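Local coordinates for uncharacterized conserved protein (Idiomarina loihiensis, PDB 2QSD) that is of unknown function, belongs to the DUF1543 family and is found as an assembly of two identical subunits, at residues Val108-Pro113 with Lys117-Ala122; His64-Tyr69 with Lys84-Val89. All coordinates share one frame; numbering follows the deposited sequence.

Interaction 1: residues Val108-Pro113 with Lys117-Ala122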
ATOM      1  N   VAL A 108       8.047  -8.644  17.204  1.00 47.86           N
ATOM      2  CA  VAL A 108       8.315  -8.824  18.636  1.00 45.93           C
ATOM      3  C   VAL A 108       8.274 -10.299  19.030  1.00 50.09           C
ATOM      4  O   VAL A 108       7.763 -11.139  18.284  1.00 51.40           O
ATOM      5  CB  VAL A 108       7.308  -8.046  19.551  1.00 47.22           C
ATOM      6  CG1 VAL A 108       7.454  -6.529  19.403  1.00 45.53           C
ATOM      7  CG2 VAL A 108       5.859  -8.500  19.315  1.00 40.90           C
ATOM      8  N   VAL A 109       8.810 -10.603  20.211  1.00 54.06           N
ATOM      9  CA  VAL A 109       8.752 -11.951  20.772  1.00 54.08           C
ATOM     10  C   VAL A 109       7.763 -11.971  21.937  1.00 57.90           C
ATOM     11  O   VAL A 109       7.903 -11.201  22.894  1.00 61.18           O
ATOM     12  CB  VAL A 109      10.151 -12.442  21.217  1.00 50.61           C
ATOM     13  CG1 VAL A 109      10.055 -13.764  21.966  1.00 52.36           C
ATOM     14  CG2 VAL A 109      11.063 -12.587  20.014  1.00 45.92           C
ATOM     15  N   ALA A 110       6.756 -12.834  21.842  1.00 57.49           N
ATOM     16  CA  ALA A 110       5.727 -12.934  22.882  1.00 64.82           C
ATOM     17  C   ALA A 110       5.155 -14.341  23.002  1.00 65.76           C
ATOM     18  O   ALA A 110       5.389 -15.190  22.135  1.00 62.39           O
ATOM     19  CB  ALA A 110       4.620 -11.928  22.629  1.00 59.61           C
ATOM     20  N   ASP A 111       4.413 -14.586  24.081  1.00 73.61           N
ATOM     21  CA  ASP A 111       3.784 -15.893  24.312  1.00 83.29           C
ATOM     22  C   ASP A 111       2.387 -15.994  23.690  1.00 84.50           C
ATOM     23  O   ASP A 111       1.975 -17.064  23.238  1.00 85.87           O
ATOM     24  CB  ASP A 111       3.758 -16.258  25.807  1.00 86.64           C
ATOM     25  CG  ASP A 111       3.243 -15.127  26.699  1.00 95.62           C
ATOM     26  OD1 ASP A 111       3.354 -15.261  27.936  1.00102.04           O
ATOM     27  OD2 ASP A 111       2.732 -14.108  26.188  1.00 99.25           O
ATOM     28  N   SER A 112       1.680 -14.867  23.661  1.00 85.04           N
ATOM     29  CA  SER A 112       0.317 -14.803  23.145  1.00 84.24           C
ATOM     30  C   SER A 112       0.174 -13.630  22.176  1.00 82.75           C
ATOM     31  O   SER A 112       0.904 -12.644  22.306  1.00 84.56           O
ATOM     32  CB  SER A 112      -0.668 -14.631  24.307  1.00 82.78           C
ATOM     33  OG  SER A 112      -0.674 -13.290  24.771  1.00 78.06           O
ATOM     34  N   PRO A 113      -0.762 -13.728  21.204  1.00 81.44           N
ATOM     35  CA  PRO A 113      -1.118 -12.598  20.330  1.00 77.19           C
ATOM     36  C   PRO A 113      -1.569 -11.336  21.070  1.00 76.74           C
ATOM     37  O   PRO A 113      -1.375 -10.232  20.562  1.00 79.42           O
ATOM     38  CB  PRO A 113      -2.274 -13.155  19.494  1.00 74.99           C
ATOM     39  CG  PRO A 113      -2.047 -14.620  19.474  1.00 79.28           C
ATOM     40  CD  PRO A 113      -1.516 -14.945  20.835  1.00 82.52           C
ATOM     41  N   LYS A 117       0.630  -7.678  20.855  1.00 80.27           N
ATOM     42  CA  LYS A 117       0.051  -6.376  20.528  1.00 84.49           C
ATOM     43  C   LYS A 117       0.406  -5.314  21.573  1.00 85.04           C
ATOM     44  O   LYS A 117       0.699  -4.172  21.221  1.00 82.09           O
ATOM     45  CB  LYS A 117      -1.468  -6.485  20.355  1.00 86.49           C
ATOM     46  CG  LYS A 117      -1.905  -7.200  19.077  1.00 88.30           C
ATOM     47  CD  LYS A 117      -3.420  -7.265  18.954  1.00 89.04           C
ATOM     48  CE  LYS A 117      -3.835  -8.078  17.735  1.00 96.40           C
ATOM     49  NZ  LYS A 117      -5.310  -8.076  17.523  1.00 90.82           N
ATOM     50  N   GLN A 118       0.405  -5.716  22.846  1.00 88.52           N
ATOM     51  CA  GLN A 118       0.765  -4.836  23.960  1.00 93.70           C
ATOM     52  C   GLN A 118       2.213  -4.351  23.897  1.00 88.56           C
ATOM     53  O   GLN A 118       2.473  -3.158  24.058  1.00 84.29           O
ATOM     54  CB  GLN A 118       0.504  -5.528  25.304  1.00 98.87           C
ATOM     55  CG  GLN A 118      -0.966  -5.567  25.720  1.00107.24           C
ATOM     56  CD  GLN A 118      -1.181  -6.171  27.101  1.00104.64           C
ATOM     57  OE1 GLN A 118      -0.362  -6.002  28.007  1.00110.40           O
ATOM     58  NE2 GLN A 118      -2.297  -6.872  27.269  1.00108.91           N
ATOM     59  N   LEU A 119       3.140  -5.278  23.649  1.00 89.47           N
ATOM     60  CA  LEU A 119       4.573  -4.969  23.556  1.00 86.69           C
ATOM     61  C   LEU A 119       4.905  -4.096  22.355  1.00 83.73           C
ATOM     62  O   LEU A 119       5.812  -3.265  22.417  1.00 79.29           O
ATOM     63  CB  LEU A 119       5.406  -6.253  23.491  1.00 86.88           C
ATOM     64  CG  LEU A 119       5.539  -7.109  24.751  1.00 90.46           C
ATOM     65  CD1 LEU A 119       5.902  -8.534  24.368  1.00 89.35           C
ATOM     66  CD2 LEU A 119       6.558  -6.520  25.725  1.00 97.32           C
ATOM     67  N   ALA A 120       4.166  -4.295  21.267  1.00 88.20           N
ATOM     68  CA  ALA A 120       4.344  -3.518  20.044  1.00 95.33           C
ATOM     69  C   ALA A 120       3.917  -2.059  20.220  1.00 98.75           C
ATOM     70  O   ALA A 120       4.566  -1.152  19.693  1.00 97.52           O
ATOM     71  CB  ALA A 120       3.583  -4.163  18.901  1.00 92.50           C
ATOM     72  N   ARG A 121       2.833  -1.851  20.969  1.00105.52           N
ATOM     73  CA  ARG A 121       2.312  -0.516  21.274  1.00111.72           C
ATOM     74  C   ARG A 121       3.295   0.299  22.110  1.00113.11           C
ATOM     75  O   ARG A 121       3.494   1.492  21.862  1.00113.07           O
ATOM     76  CB  ARG A 121       0.971  -0.625  22.015  1.00115.69           C
ATOM     77  CG  ARG A 121      -0.236  -0.942  21.133  1.00122.93           C
ATOM     78  CD  ARG A 121      -1.391  -1.518  21.956  1.00128.52           C
ATOM     79  NE  ARG A 121      -2.562  -1.830  21.133  1.00135.15           N
ATOM     80  CZ  ARG A 121      -3.548  -2.651  21.492  1.00134.70           C
ATOM     81  NH1 ARG A 121      -3.523  -3.270  22.667  1.00132.92           N
ATOM     82  NH2 ARG A 121      -4.566  -2.861  20.666  1.00132.53           N
ATOM     83  N   ALA A 122       3.923  -0.367  23.078  1.00117.15           N
ATOM     84  CA  ALA A 122       4.765   0.283  24.081  1.00122.52           C
ATOM     85  C   ALA A 122       6.122   0.773  23.578  1.00126.76           C
ATOM     86  O   ALA A 122       6.747   1.625  24.216  1.00129.81           O
ATOM     87  CB  ALA A 122       4.950  -0.640  25.283  1.00122.52           C
TER
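L119, which gives up the most surface in this contact, puts its CD1 methyl over the end of strand 105-110: CD1 lies 3.6 Å from V109 O and 4.0 Å from A110 CB. Its first torsion, -72°, sets CG beside the backbone N and sends the branch from the helix down to the strand. V108, buried and directed at the helix, makes the next largest contribution. Its CG1 approaches backbone rather than side chain, standing 4.4 Å from A120 CA, a loose van der Waals contact. Strand and helix belong to a beta-alpha-beta crossover that skips over strand 85-90 to reach strand 145-148, and the helix folds back over its own strand: the two short axes come within 8.5 Å at 144°, nearer antiparallel than parallel. S112 holds the N-cap position, and S115 OG bonds to S112 O and to D111 OD2 at the turn. P113 then opens the helix. Its carbonyl oxygen accepts K117 N at 3.3 Å in a fairly straight helical bond (159° at the hydrogen). K117 CG comes alongside, 3.4 Å from the same P113 O; the oxygen thus meets both the amide and the CG methylene of the same residue. The K117 chain then runs on extended, and its NZ bonds to D144 O, while both P113 and K117 touch C146 of strand 145-148, which lies beyond strand 85-90 in the sheet.

Interaction 2: residues His64-Tyr69 with Lys84-Val89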
ATOM      1  N   HIS A  64      17.717 -12.088  11.995  1.00 42.80           N
ATOM      2  CA  HIS A  64      18.399 -13.126  12.788  1.00 37.21           C
ATOM      3  C   HIS A  64      18.206 -12.994  14.299  1.00 44.24           C
ATOM      4  O   HIS A  64      18.347 -13.978  15.039  1.00 41.81           O
ATOM      5  CB  HIS A  64      19.891 -13.222  12.442  1.00 35.52           C
ATOM      6  CG  HIS A  64      20.599 -11.902  12.404  1.00 43.93           C
ATOM      7  ND1 HIS A  64      20.923 -11.194  13.542  1.00 47.29           N
ATOM      8  CD2 HIS A  64      21.058 -11.168  11.363  1.00 44.00           C
ATOM      9  CE1 HIS A  64      21.537 -10.074  13.205  1.00 37.33           C
ATOM     10  NE2 HIS A  64      21.629 -10.033  11.887  1.00 45.64           N
ATOM     11  N   HIS A  65      17.872 -11.788  14.750  1.00 42.37           N
ATOM     12  CA  HIS A  65      17.641 -11.532  16.165  1.00 39.11           C
ATOM     13  C   HIS A  65      16.478 -10.583  16.370  1.00 43.26           C
ATOM     14  O   HIS A  65      16.361  -9.588  15.650  1.00 42.20           O
ATOM     15  CB  HIS A  65      18.892 -10.948  16.821  1.00 40.13           C
ATOM     16  CG  HIS A  65      19.936 -11.968  17.140  1.00 44.70           C
ATOM     17  ND1 HIS A  65      20.935 -12.315  16.256  1.00 43.86           N
ATOM     18  CD2 HIS A  65      20.137 -12.718  18.247  1.00 44.35           C
ATOM     19  CE1 HIS A  65      21.705 -13.238  16.804  1.00 47.17           C
ATOM     20  NE2 HIS A  65      21.244 -13.498  18.014  1.00 40.60           N
ATOM     21  N   VAL A  66      15.614 -10.913  17.335  1.00 40.40           N
ATOM     22  CA  VAL A  66      14.501 -10.053  17.763  1.00 44.46           C
ATOM     23  C   VAL A  66      14.402 -10.064  19.300  1.00 48.31           C
ATOM     24  O   VAL A  66      14.267 -11.132  19.906  1.00 52.81           O
ATOM     25  CB  VAL A  66      13.123 -10.496  17.159  1.00 42.43           C
ATOM     26  CG1 VAL A  66      11.989  -9.607  17.684  1.00 38.50           C
ATOM     27  CG2 VAL A  66      13.128 -10.454  15.646  1.00 38.51           C
ATOM     28  N   ASP A  67      14.480  -8.879  19.912  1.00 46.73           N
ATOM     29  CA  ASP A  67      14.315  -8.686  21.369  1.00 52.27           C
ATOM     30  C   ASP A  67      15.195  -9.591  22.247  1.00 49.45           C
ATOM     31  O   ASP A  67      14.749 -10.101  23.277  1.00 52.57           O
ATOM     32  CB  ASP A  67      12.837  -8.816  21.789  1.00 54.64           C
ATOM     33  CG  ASP A  67      11.939  -7.762  21.158  1.00 64.27           C
ATOM     34  OD1 ASP A  67      12.425  -6.660  20.813  1.00 67.41           O
ATOM     35  OD2 ASP A  67      10.727  -8.040  21.021  1.00 65.85           O
ATOM     36  N   GLY A  68      16.438  -9.800  21.822  1.00 42.59           N
ATOM     37  CA  GLY A  68      17.370 -10.633  22.563  1.00 37.90           C
ATOM     38  C   GLY A  68      17.345 -12.106  22.198  1.00 43.01           C
ATOM     39  O   GLY A  68      18.140 -12.886  22.730  1.00 44.82           O
ATOM     40  N   TYR A  69      16.441 -12.488  21.295  1.00 38.65           N
ATOM     41  CA  TYR A  69      16.305 -13.880  20.868  1.00 42.78           C
ATOM     42  C   TYR A  69      16.917 -14.107  19.491  1.00 43.79           C
ATOM     43  O   TYR A  69      16.717 -13.311  18.580  1.00 46.66           O
ATOM     44  CB  TYR A  69      14.832 -14.313  20.850  1.00 42.78           C
ATOM     45  CG  TYR A  69      14.179 -14.419  22.214  1.00 42.26           C
ATOM     46  CD1 TYR A  69      14.079 -15.647  22.868  1.00 42.26           C
ATOM     47  CD2 TYR A  69      13.649 -13.295  22.844  1.00 42.88           C
ATOM     48  CE1 TYR A  69      13.475 -15.751  24.124  1.00 33.68           C
ATOM     49  CE2 TYR A  69      13.047 -13.387  24.097  1.00 47.19           C
ATOM     50  CZ  TYR A  69      12.964 -14.616  24.727  1.00 46.74           C
ATOM     51  OH  TYR A  69      12.363 -14.704  25.960  1.00 60.22           O
ATOM     52  N   LYS A  84       7.496 -19.213  23.803  1.00 93.66           N
ATOM     53  CA  LYS A  84       7.523 -17.884  23.180  1.00 80.57           C
ATOM     54  C   LYS A  84       7.715 -17.967  21.669  1.00 72.38           C
ATOM     55  O   LYS A  84       8.401 -18.860  21.157  1.00 63.70           O
ATOM     56  CB  LYS A  84       8.579 -16.978  23.826  1.00 79.01           C
ATOM     57  CG  LYS A  84       8.251 -16.608  25.265  1.00 78.94           C
ATOM     58  CD  LYS A  84       8.992 -15.377  25.748  1.00 83.79           C
ATOM     59  CE  LYS A  84       8.504 -14.977  27.138  1.00 91.02           C
ATOM     60  NZ  LYS A  84       8.912 -13.598  27.522  1.00 94.95           N
ATOM     61  N   ARG A  85       7.088 -17.033  20.962  1.00 63.66           N
ATOM     62  CA  ARG A  85       7.054 -17.063  19.508  1.00 60.86           C
ATOM     63  C   ARG A  85       7.274 -15.701  18.872  1.00 55.72           C
ATOM     64  O   ARG A  85       7.112 -14.651  19.507  1.00 53.34           O
ATOM     65  CB  ARG A  85       5.735 -17.668  19.012  1.00 60.78           C
ATOM     66  CG  ARG A  85       5.775 -19.177  18.847  1.00 77.35           C
ATOM     67  CD  ARG A  85       4.382 -19.778  18.805  1.00 99.10           C
ATOM     68  NE  ARG A  85       3.748 -19.779  20.123  1.00119.80           N
ATOM     69  CZ  ARG A  85       2.569 -20.332  20.399  1.00127.46           C
ATOM     70  NH1 ARG A  85       2.086 -20.275  21.634  1.00127.88           N
ATOM     71  NH2 ARG A  85       1.870 -20.942  19.449  1.00127.62           N
ATOM     72  N   LEU A  86       7.644 -15.744  17.600  1.00 53.22           N
ATOM     73  CA  LEU A  86       7.842 -14.559  16.791  1.00 49.63           C
ATOM     74  C   LEU A  86       6.491 -14.020  16.312  1.00 51.09           C
ATOM     75  O   LEU A  86       5.692 -14.749  15.711  1.00 46.82           O
ATOM     76  CB  LEU A  86       8.721 -14.926  15.599  1.00 49.51           C
ATOM     77  CG  LEU A  86       9.637 -13.879  14.986  1.00 55.08           C
ATOM     78  CD1 LEU A  86      10.638 -13.371  16.007  1.00 60.80           C
ATOM     79  CD2 LEU A  86      10.349 -14.509  13.813  1.00 52.54           C
ATOM     80  N   TYR A  87       6.233 -12.748  16.589  1.00 43.91           N
ATOM     81  CA  TYR A  87       5.006 -12.118  16.146  1.00 47.03           C
ATOM     82  C   TYR A  87       5.291 -10.876  15.323  1.00 51.64           C
ATOM     83  O   TYR A  87       6.097 -10.028  15.709  1.00 49.17           O
ATOM     84  CB  TYR A  87       4.104 -11.757  17.325  1.00 56.28           C
ATOM     85  CG  TYR A  87       3.395 -12.934  17.961  1.00 67.97           C
ATOM     86  CD1 TYR A  87       3.924 -13.563  19.090  1.00 67.36           C
ATOM     87  CD2 TYR A  87       2.187 -13.413  17.445  1.00 69.76           C
ATOM     88  CE1 TYR A  87       3.277 -14.646  19.684  1.00 68.86           C
ATOM     89  CE2 TYR A  87       1.532 -14.496  18.035  1.00 73.63           C
ATOM     90  CZ  TYR A  87       2.083 -15.105  19.156  1.00 71.26           C
ATOM     91  OH  TYR A  87       1.448 -16.175  19.748  1.00 70.78           O
ATOM     92  N   PHE A  88       4.609 -10.792  14.186  1.00 54.47           N
ATOM     93  CA  PHE A  88       4.656  -9.645  13.297  1.00 54.08           C
ATOM     94  C   PHE A  88       3.400  -8.806  13.522  1.00 56.58           C
ATOM     95  O   PHE A  88       2.289  -9.317  13.401  1.00 57.77           O
ATOM     96  CB  PHE A  88       4.714 -10.146  11.856  1.00 55.20           C
ATOM     97  CG  PHE A  88       4.555  -9.072  10.826  1.00 57.86           C
ATOM     98  CD1 PHE A  88       5.573  -8.146  10.608  1.00 52.98           C
ATOM     99  CD2 PHE A  88       3.393  -8.994  10.061  1.00 50.23           C
ATOM    100  CE1 PHE A  88       5.440  -7.161   9.650  1.00 56.58           C
ATOM    101  CE2 PHE A  88       3.248  -8.007   9.100  1.00 51.55           C
ATOM    102  CZ  PHE A  88       4.278  -7.087   8.895  1.00 63.57           C
ATOM    103  N   VAL A  89       3.578  -7.528  13.848  1.00 51.91           N
ATOM    104  CA  VAL A  89       2.452  -6.659  14.192  1.00 57.97           C
ATOM    105  C   VAL A  89       2.313  -5.491  13.217  1.00 62.83           C
ATOM    106  O   VAL A  89       3.201  -4.638  13.119  1.00 56.88           O
ATOM    107  CB  VAL A  89       2.549  -6.121  15.653  1.00 61.36           C
ATOM    108  CG1 VAL A  89       1.410  -5.153  15.957  1.00 59.01           C
ATOM    109  CG2 VAL A  89       2.539  -7.267  16.661  1.00 61.38           C
TER
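The first torsions of V66 and L86 bring their methyl groups together. In V66 chi1 (177°) places the touching branch, CG2, anti to the carbonyl carbon and aims it at strand 85-90; in L86 it is CG that lies anti to the backbone N (-150°), and the end of the chain comes nearer than its CB direction would suggest. The outcome is a methyl-to-methyl contact, V66 CG2 to L86 CD1 at 3.9 Å, with V66 CB almost as near to CD1 at 4.0 Å. Both residues are buried, and V109 and V107 of strand 105-110 and V149 add further apolar neighbours. The second point of contact involves Y69 and K84, whose side chains cross at about a right angle. The extended K84 chain carries its CD to 3.4 Å from Y69 OH, a van der Waals approach by a methylene group. The ammonium nitrogen does not grip the phenol: K84 NZ stays 3.9 Å from Y69 OH, too long for a hydrogen bond. Cutting K84 back to an alanine removes the methylenes beside the phenol and would probably leave the Y69 hydroxyl end less confined. Paired backbone bonds, V66 N to Y69 O and Y69 N to V66 O, both 2.9 Å, close the turn that presents V66 and Y69 together. This is a two-residue beta hairpin with a type I' turn, D67 and G68 at its corner, packed against a strand of a separate antiparallel sheet.

How the interactions relate
One segment of each interaction lies in the same three-stranded sheet: strand 105-110 of the first is bonded to strand 85-90 of the second through A110 O to R85 N and V108 O to Y87 N, each 2.8 Å. Strand 105-110 carries interaction 1 and flanks interaction 2, since V108 and A110 point to the helix whereas V109 points away from it and touches V66 and Y69 of the hairpin. A weak bond from V109 N to D67 OD2 adds a polar tie. Interaction 1 joins neighbours in sequence and includes a helical backbone bond; interaction 2 joins two sheets through side chains alone. Each sets buried apolar residues (V108 and A120; V66 and L86) beside more accessible ones (L119 and P113; Y69 and K84).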